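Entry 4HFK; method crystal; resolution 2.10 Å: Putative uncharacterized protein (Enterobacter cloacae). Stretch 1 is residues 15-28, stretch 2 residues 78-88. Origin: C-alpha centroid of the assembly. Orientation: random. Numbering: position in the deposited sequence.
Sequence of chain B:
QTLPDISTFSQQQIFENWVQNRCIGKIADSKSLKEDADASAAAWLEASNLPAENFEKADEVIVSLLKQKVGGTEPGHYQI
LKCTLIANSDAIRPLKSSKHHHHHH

Stretch 1, residues 15-28: FENWVQNRCIGKIA
Stretch 2 (78-88) YQILKCTLIAN

Cys 83 is the centre of the contact. Its side chain points toward the first stretch and fits as a knob into a hole formed by Gln 20, Cys 23, Ile 24 and Ile 27. With chi1 at -64° (m), Cys 83 SG lies 3.4 Å from Cys 23 CB, 3.8 Å from Ile 24 CG1 and 3.9 Å from Ile 27 CG1. Cys 83 SG is 3.5 Å from Ile 24 N. The cysteine side chain is short, so its sulfur meets the other helix close to the backbone. The two cysteines pack as apolar side chains: Cys 23 (chi1 -77°, m) directs its own SG elsewhere, to 3.8 Å from Ile 86 CG2.

The frame around this centre is two helices, 15-27 and 79-87, with phi/psi mostly near -60/-43. The first begins earlier in the chain. Tyr 78 (49/37) is at the N-cap position of the second. Ala 28 (-65/128) and Asn 88 (-106/18) leave helical values. The helices run roughly antiparallel, with 146° between their N-to-C directions. Their axes approach to 8.2 Å. The register pairs Gln 20 with Cys 83 (CA to CA 5.1 Å), Glu 16 with Ala 87 (CA to CA 4.9 Å) and Ile 27 with Gln 79 (CA to CA 7.1 Å). The helices are therefore farther apart at the Ile 27 end. Most backbone bonds run from N of i+4 to O of i, such as Ile 24 N to Gln 20 O at 2.9 Å and Ala 87 N to Cys 83 O at 3.1 Å. Thr 84 N makes only a weak bond, to Leu 81 O at 2.9 Å.

At the wider end, larger side chains fill the space. Ile 80 is m, m, and Ile 80 CD1 lies 4.2 Å from Ile 24 CG1 and 4.1 Å from Ile 27 CD1. Ile 24 is m, t. Ile 27 has chi1 at 53° (p) and chi2 at 102°, between wells.

At the narrow end, Ala 87 points toward the first helix. Its methyl lies against the backbone there: Ala 87 CB is 3.3 Å from Glu 16 O and 4.0 Å from Gln 20 N. Val 19 (chi1 171°, t) covers this site, with Val 19 CG1 3.6 Å from Ala 87 CA and 4.0 Å from Ile 86 CG2. Ile 86 is m, t. The contact buries 620 Å², both sides summed.

The polar contacts begin with Gln 20, itself buried (chi1 -157°, t; chi2 -115°). Gln 20 CG packs 3.9 Å from Cys 83 CB, while Gln 20 NE2 donates the one hydrogen bond between the stretches, to Thr 84 OG1 at 3.2 Å and 140°. Thr 84 has chi1 at -70° (m).

Partly exposed residues follow. Asn 88 folds its side chain back (chi1 -68°, m). Asn 88 ND2 donates to Thr 84 O at 2.9 Å, and Asn 88 OD1 lies 3.6 Å from Glu 16 CD. Glu 16 is m, t. At the other end, Gln 79 (chi1 -51°, m; chi2 -128°, between wells) places NE2 3.5 Å from Ile 27 CG2. Gln 79 OE1 accepts from Lys 82 NZ at 2.7 Å.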

ATOM      1  N   PHE B  15       4.246 -10.094  -5.761  1.00  7.64           N
ATOM      2  CA  PHE B  15       5.400  -9.300  -6.162  1.00  6.68           C
ATOM      3  C   PHE B  15       5.092  -7.794  -6.147  1.00  6.40           C
ATOM      4  O   PHE B  15       5.892  -6.984  -5.649  1.00  7.02           O
ATOM      5  CB  PHE B  15       5.910  -9.741  -7.540  1.00  8.55           C
ATOM      6  CG  PHE B  15       7.260  -9.175  -7.884  1.00 11.30           C
ATOM      7  CD1 PHE B  15       8.409  -9.668  -7.269  1.00  8.02           C
ATOM      8  CD2 PHE B  15       7.385  -8.154  -8.810  1.00  9.42           C
ATOM      9  CE1 PHE B  15       9.656  -9.155  -7.571  1.00 11.13           C
ATOM     10  CE2 PHE B  15       8.639  -7.629  -9.120  1.00 11.88           C
ATOM     11  CZ  PHE B  15       9.776  -8.130  -8.503  1.00  8.98           C
ATOM     12  N   GLU B  16       3.938  -7.409  -6.685  1.00  5.78           N
ATOM     13  CA  GLU B  16       3.510  -6.005  -6.636  1.00  9.05           C
ATOM     14  C   GLU B  16       3.483  -5.458  -5.207  1.00  7.55           C
ATOM     15  O   GLU B  16       3.938  -4.346  -4.949  1.00  8.18           O
ATOM     16  CB  GLU B  16       2.121  -5.843  -7.271  1.00  7.89           C
ATOM     17  CG  GLU B  16       2.126  -6.007  -8.793  1.00  9.78           C
ATOM     18  CD  GLU B  16       0.741  -6.313  -9.361  1.00 14.16           C
ATOM     19  OE1 GLU B  16      -0.247  -6.348  -8.582  1.00 12.86           O
ATOM     20  OE2 GLU B  16       0.648  -6.527 -10.589  1.00 17.40           O
ATOM     21  N   ASN B  17       2.926  -6.235  -4.291  1.00  5.38           N
ATOM     22  CA  ASN B  17       2.834  -5.823  -2.900  1.00  7.78           C
ATOM     23  C   ASN B  17       4.209  -5.742  -2.243  1.00  8.69           C
ATOM     24  O   ASN B  17       4.461  -4.833  -1.449  1.00 10.38           O
ATOM     25  CB  ASN B  17       1.870  -6.744  -2.136  1.00  7.30           C
ATOM     26  CG  ASN B  17       0.439  -6.637  -2.668  1.00 12.58           C
ATOM     27  OD1 ASN B  17       0.112  -5.671  -3.363  1.00 10.27           O
ATOM     28  ND2 ASN B  17      -0.405  -7.627  -2.360  1.00  8.61           N
ATOM     29  N   TRP B  18       5.106  -6.664  -2.588  1.00  5.50           N
ATOM     30  CA  TRP B  18       6.495  -6.528  -2.165  1.00  6.82           C
ATOM     31  C   TRP B  18       7.051  -5.177  -2.610  1.00  6.66           C
ATOM     32  O   TRP B  18       7.603  -4.418  -1.797  1.00  6.19           O
ATOM     33  CB  TRP B  18       7.380  -7.661  -2.702  1.00  5.34           C
ATOM     34  CG  TRP B  18       8.824  -7.539  -2.216  1.00  5.72           C
ATOM     35  CD1 TRP B  18       9.341  -8.013  -1.035  1.00  6.63           C
ATOM     36  CD2 TRP B  18       9.910  -6.875  -2.889  1.00  7.13           C
ATOM     37  NE1 TRP B  18      10.687  -7.698  -0.945  1.00  7.09           N
ATOM     38  CE2 TRP B  18      11.058  -7.005  -2.067  1.00  8.60           C
ATOM     39  CE3 TRP B  18      10.031  -6.209  -4.114  1.00  5.47           C
ATOM     40  CZ2 TRP B  18      12.304  -6.472  -2.429  1.00  5.34           C
ATOM     41  CZ3 TRP B  18      11.270  -5.690  -4.475  1.00  9.08           C
ATOM     42  CH2 TRP B  18      12.391  -5.827  -3.630  1.00  9.78           C
ATOM     43  N   VAL B  19       6.898  -4.872  -3.894  1.00  5.61           N
ATOM     44  CA  VAL B  19       7.436  -3.625  -4.445  1.00  7.19           C
ATOM     45  C   VAL B  19       6.819  -2.416  -3.744  1.00  8.02           C
ATOM     46  O   VAL B  19       7.528  -1.467  -3.377  1.00  8.23           O
ATOM     47  CB  VAL B  19       7.190  -3.504  -5.969  1.00  6.34           C
ATOM     48  CG1 VAL B  19       7.563  -2.097  -6.465  1.00  8.89           C
ATOM     49  CG2 VAL B  19       7.986  -4.566  -6.732  1.00  5.97           C
ATOM     50  N   GLN B  20       5.499  -2.452  -3.555  1.00  6.86           N
ATOM     51  CA  GLN B  20       4.796  -1.330  -2.928  1.00  9.43           C
ATOM     52  C   GLN B  20       5.247  -1.130  -1.481  1.00  9.05           C
ATOM     53  O   GLN B  20       5.553  -0.009  -1.064  1.00  7.91           O
ATOM     54  CB  GLN B  20       3.277  -1.540  -2.979  1.00 10.87           C
ATOM     55  CG  GLN B  20       2.474  -0.231  -2.870  1.00 12.94           C
ATOM     56  CD  GLN B  20       1.632  -0.144  -1.607  1.00 13.79           C
ATOM     57  OE1 GLN B  20       1.779  -0.953  -0.695  1.00 14.80           O
ATOM     58  NE2 GLN B  20       0.734   0.842  -1.556  1.00 14.32           N
ATOM     59  N   ASN B  21       5.284  -2.216  -0.716  1.00  7.87           N
ATOM     60  CA  ASN B  21       5.654  -2.134   0.695  1.00 10.09           C
ATOM     61  C   ASN B  21       7.086  -1.640   0.845  1.00 10.02           C
ATOM     62  O   ASN B  21       7.395  -0.824   1.714  1.00 13.70           O
ATOM     63  CB  ASN B  21       5.509  -3.491   1.381  1.00  7.85           C
ATOM     64  CG  ASN B  21       4.066  -3.881   1.626  1.00 10.79           C
ATOM     65  OD1 ASN B  21       3.805  -4.897   2.276  1.00 12.26           O
ATOM     66  ND2 ASN B  21       3.119  -3.093   1.098  1.00  7.89           N
ATOM     67  N   ARG B  22       7.964  -2.135  -0.014  1.00  9.35           N
ATOM     68  CA  ARG B  22       9.346  -1.680  -0.015  1.00  9.58           C
ATOM     69  C   ARG B  22       9.467  -0.194  -0.403  1.00 13.41           C
ATOM     70  O   ARG B  22      10.289   0.541   0.160  1.00 10.10           O
ATOM     71  CB  ARG B  22      10.181  -2.553  -0.944  1.00 11.31           C
ATOM     72  CG  ARG B  22      11.609  -2.116  -1.027  1.00 15.31           C
ATOM     73  CD  ARG B  22      12.537  -3.311  -1.004  1.00 20.11           C
ATOM     74  NE  ARG B  22      13.928  -2.880  -1.086  1.00 19.34           N
ATOM     75  CZ  ARG B  22      14.759  -2.851  -0.049  1.00 16.24           C
ATOM     76  NH1 ARG B  22      14.343  -3.252   1.149  1.00 12.24           N
ATOM     77  NH2 ARG B  22      16.005  -2.442  -0.219  1.00 18.77           N
ATOM     78  N   CYS B  23       8.656   0.257  -1.358  1.00  9.65           N
ATOM     79  CA  CYS B  23       8.636   1.683  -1.689  1.00 11.34           C
ATOM     80  C   CYS B  23       8.227   2.522  -0.484  1.00  9.70           C
ATOM     81  O   CYS B  23       8.848   3.548  -0.196  1.00 11.62           O
ATOM     82  CB  CYS B  23       7.666   1.979  -2.830  1.00 12.96           C
ATOM     83  SG  CYS B  23       8.257   1.555  -4.442  1.00 18.18           S
ATOM     84  N   ILE B  24       7.170   2.096   0.201  1.00  9.27           N
ATOM     85  CA  ILE B  24       6.706   2.789   1.404  1.00  9.76           C
ATOM     86  C   ILE B  24       7.840   2.914   2.413  1.00 12.53           C
ATOM     87  O   ILE B  24       8.019   3.967   3.023  1.00 11.31           O
ATOM     88  CB  ILE B  24       5.503   2.068   2.033  1.00 11.90           C
ATOM     89  CG1 ILE B  24       4.285   2.205   1.110  1.00 10.83           C
ATOM     90  CG2 ILE B  24       5.177   2.653   3.401  1.00  9.49           C
ATOM     91  CD1 ILE B  24       3.101   1.343   1.497  1.00  9.27           C
ATOM     92  N   GLY B  25       8.623   1.847   2.559  1.00  8.92           N
ATOM     93  CA  GLY B  25       9.762   1.844   3.457  1.00  9.45           C
ATOM     94  C   GLY B  25      10.816   2.863   3.062  1.00 17.84           C
ATOM     95  O   GLY B  25      11.462   3.467   3.921  1.00 16.56           O
ATOM     96  N   LYS B  26      10.999   3.053   1.760  1.00 11.21           N
ATOM     97  CA  LYS B  26      11.977   4.009   1.270  1.00 13.46           C
ATOM     98  C   LYS B  26      11.534   5.464   1.415  1.00 13.58           C
ATOM     99  O   LYS B  26      12.378   6.341   1.550  1.00 13.94           O
ATOM    100  CB  LYS B  26      12.324   3.724  -0.197  1.00 14.70           C
ATOM    101  CG  LYS B  26      13.126   2.450  -0.401  1.00 15.23           C
ATOM    102  CD  LYS B  26      13.538   2.298  -1.860  1.00 13.76           C
ATOM    103  CE  LYS B  26      14.239   0.963  -2.079  1.00 17.45           C
ATOM    104  NZ  LYS B  26      15.399   0.784  -1.151  1.00 21.14           N
ATOM    105  N   ILE B  27      10.228   5.732   1.363  1.00 12.68           N
ATOM    106  CA  ILE B  27       9.752   7.121   1.446  1.00 14.88           C
ATOM    107  C   ILE B  27       9.299   7.540   2.847  1.00 16.60           C
ATOM    108  O   ILE B  27       9.098   8.722   3.112  1.00 13.40           O
ATOM    109  CB  ILE B  27       8.611   7.435   0.445  1.00 14.78           C
ATOM    110  CG1 ILE B  27       7.465   6.426   0.569  1.00 15.68           C
ATOM    111  CG2 ILE B  27       9.128   7.446  -0.974  1.00 16.96           C
ATOM    112  CD1 ILE B  27       6.275   6.935   1.329  1.00 17.02           C
ATOM    113  N   ALA B  28       9.119   6.569   3.734  1.00 12.56           N
ATOM    114  CA  ALA B  28       8.625   6.855   5.080  1.00 12.54           C
ATOM    115  C   ALA B  28       9.640   7.695   5.860  1.00 12.15           C
ATOM    116  O   ALA B  28      10.816   7.344   5.927  1.00 11.28           O
ATOM    117  CB  ALA B  28       8.335   5.578   5.812  1.00 13.65           C
ATOM    118  N   TYR B  78       2.346  13.095  -2.737  1.00  9.29           N
ATOM    119  CA  TYR B  78       1.596  11.907  -3.180  1.00 10.99           C
ATOM    120  C   TYR B  78       2.470  10.658  -3.353  1.00 10.27           C
ATOM    121  O   TYR B  78       2.254   9.860  -4.273  1.00  8.36           O
ATOM    122  CB  TYR B  78       0.841  12.205  -4.486  1.00  8.26           C
ATOM    123  CG  TYR B  78      -0.333  13.143  -4.298  1.00 10.00           C
ATOM    124  CD1 TYR B  78      -1.634  12.665  -4.315  1.00  9.09           C
ATOM    125  CD2 TYR B  78      -0.135  14.499  -4.083  1.00 11.38           C
ATOM    126  CE1 TYR B  78      -2.717  13.517  -4.137  1.00  9.52           C
ATOM    127  CE2 TYR B  78      -1.204  15.365  -3.903  1.00 10.65           C
ATOM    128  CZ  TYR B  78      -2.495  14.870  -3.931  1.00 12.27           C
ATOM    129  OH  TYR B  78      -3.562  15.736  -3.744  1.00  9.49           O
ATOM    130  N   GLN B  79       3.449  10.492  -2.463  1.00  9.66           N
ATOM    131  CA  GLN B  79       4.357   9.349  -2.530  1.00 11.57           C
ATOM    132  C   GLN B  79       3.672   8.006  -2.297  1.00  9.61           C
ATOM    133  O   GLN B  79       4.070   6.999  -2.883  1.00  8.58           O
ATOM    134  CB  GLN B  79       5.511   9.531  -1.539  1.00 12.20           C
ATOM    135  CG  GLN B  79       6.187  10.887  -1.695  1.00 19.14           C
ATOM    136  CD  GLN B  79       7.689  10.790  -1.857  1.00 24.02           C
ATOM    137  OE1 GLN B  79       8.198  10.638  -2.968  1.00 26.04           O
ATOM    138  NE2 GLN B  79       8.408  10.883  -0.745  1.00 29.20           N
ATOM    139  N   ILE B  80       2.654   7.987  -1.438  1.00  8.42           N
ATOM    140  CA  ILE B  80       1.946   6.740  -1.143  1.00  9.23           C
ATOM    141  C   ILE B  80       1.278   6.230  -2.419  1.00 10.95           C
ATOM    142  O   ILE B  80       1.359   5.035  -2.753  1.00  8.45           O
ATOM    143  CB  ILE B  80       0.897   6.931  -0.025  1.00  9.98           C
ATOM    144  CG1 ILE B  80       1.593   7.076   1.333  1.00  9.16           C
ATOM    145  CG2 ILE B  80      -0.094   5.763   0.002  1.00  8.75           C
ATOM    146  CD1 ILE B  80       2.352   5.821   1.775  1.00 11.12           C
ATOM    147  N   LEU B  81       0.641   7.141  -3.149  1.00  7.98           N
ATOM    148  CA  LEU B  81       0.070   6.777  -4.439  1.00  9.29           C
ATOM    149  C   LEU B  81       1.182   6.342  -5.389  1.00  8.18           C
ATOM    150  O   LEU B  81       1.050   5.328  -6.076  1.00  7.75           O
ATOM    151  CB  LEU B  81      -0.732   7.937  -5.046  1.00  7.47           C
ATOM    152  CG  LEU B  81      -1.866   7.483  -5.992  1.00 15.44           C
ATOM    153  CD1 LEU B  81      -2.915   8.569  -6.121  1.00 15.87           C
ATOM    154  CD2 LEU B  81      -1.333   7.157  -7.356  1.00 11.39           C
ATOM    155  N   LYS B  82       2.276   7.102  -5.420  1.00  7.92           N
ATOM    156  CA  LYS B  82       3.416   6.760  -6.283  1.00 12.14           C
ATOM    157  C   LYS B  82       3.929   5.335  -6.040  1.00  8.87           C
ATOM    158  O   LYS B  82       4.285   4.628  -6.989  1.00  8.39           O
ATOM    159  CB  LYS B  82       4.568   7.769  -6.120  1.00  8.29           C
ATOM    160  CG  LYS B  82       5.713   7.559  -7.125  1.00 14.34           C
ATOM    161  CD  LYS B  82       6.990   8.322  -6.759  1.00 13.01           C
ATOM    162  CE  LYS B  82       6.714   9.743  -6.304  1.00 16.73           C
ATOM    163  NZ  LYS B  82       7.931  10.373  -5.690  1.00 17.38           N
ATOM    164  N   CYS B  83       3.968   4.911  -4.778  1.00  8.47           N
ATOM    165  CA  CYS B  83       4.376   3.539  -4.467  1.00  8.73           C
ATOM    166  C   CYS B  83       3.526   2.512  -5.243  1.00  9.88           C
ATOM    167  O   CYS B  83       4.039   1.497  -5.722  1.00  7.81           O
ATOM    168  CB  CYS B  83       4.275   3.272  -2.959  1.00 10.55           C
ATOM    169  SG  CYS B  83       5.404   4.287  -1.928  1.00 13.22           S
ATOM    170  N   THR B  84       2.230   2.775  -5.381  1.00  8.89           N
ATOM    171  CA  THR B  84       1.383   1.850  -6.127  1.00  7.51           C
ATOM    172  C   THR B  84       1.646   1.973  -7.623  1.00  8.53           C
ATOM    173  O   THR B  84       1.687   0.964  -8.338  1.00 10.83           O
ATOM    174  CB  THR B  84      -0.114   2.050  -5.806  1.00  6.88           C
ATOM    175  OG1 THR B  84      -0.361   1.615  -4.463  1.00  8.04           O
ATOM    176  CG2 THR B  84      -0.989   1.221  -6.747  1.00  6.81           C
ATOM    177  N   LEU B  85       1.845   3.201  -8.101  1.00  6.31           N
ATOM    178  CA  LEU B  85       2.130   3.402  -9.525  1.00  7.02           C
ATOM    179  C   LEU B  85       3.393   2.648  -9.906  1.00  9.73           C
ATOM    180  O   LEU B  85       3.453   2.002 -10.957  1.00  8.18           O
ATOM    181  CB  LEU B  85       2.275   4.890  -9.859  1.00  7.35           C
ATOM    182  CG  LEU B  85       1.031   5.739  -9.581  1.00  9.04           C
ATOM    183  CD1 LEU B  85       1.211   7.146 -10.116  1.00  9.24           C
ATOM    184  CD2 LEU B  85      -0.224   5.106 -10.185  1.00  6.97           C
ATOM    185  N   ILE B  86       4.396   2.718  -9.034  1.00  7.45           N
ATOM    186  CA  ILE B  86       5.665   2.041  -9.273  1.00  8.33           C
ATOM    187  C   ILE B  86       5.487   0.523  -9.304  1.00  8.38           C
ATOM    188  O   ILE B  86       6.023  -0.149 -10.190  1.00  9.43           O
ATOM    189  CB  ILE B  86       6.725   2.450  -8.211  1.00  8.43           C
ATOM    190  CG1 ILE B  86       7.196   3.884  -8.482  1.00 10.71           C
ATOM    191  CG2 ILE B  86       7.913   1.494  -8.229  1.00  5.92           C
ATOM    192  CD1 ILE B  86       8.101   4.488  -7.385  1.00 10.46           C
ATOM    193  N   ALA B  87       4.734  -0.015  -8.346  1.00  7.69           N
ATOM    194  CA  ALA B  87       4.488  -1.460  -8.278  1.00  8.38           C
ATOM    195  C   ALA B  87       3.845  -1.992  -9.560  1.00  7.46           C
ATOM    196  O   ALA B  87       4.071  -3.140  -9.963  1.00  9.23           O
ATOM    197  CB  ALA B  87       3.619  -1.788  -7.075  1.00  7.12           C
ATOM    198  N   ASN B  88       3.039  -1.150 -10.193  1.00  7.84           N
ATOM    199  CA  ASN B  88       2.299  -1.538 -11.388  1.00  9.65           C
ATOM    200  C   ASN B  88       2.861  -0.956 -12.679  1.00 11.34           C
ATOM    201  O   ASN B  88       2.167  -0.923 -13.705  1.00 10.17           O
ATOM    202  CB  ASN B  88       0.831  -1.138 -11.233  1.00  7.01           C
ATOM    203  CG  ASN B  88       0.136  -1.954 -10.169  1.00 13.36           C
ATOM    204  OD1 ASN B  88      -0.333  -3.059 -10.439  1.00 15.22           O
ATOM    205  ND2 ASN B  88       0.103  -1.435  -8.937  1.00  9.37           N
TER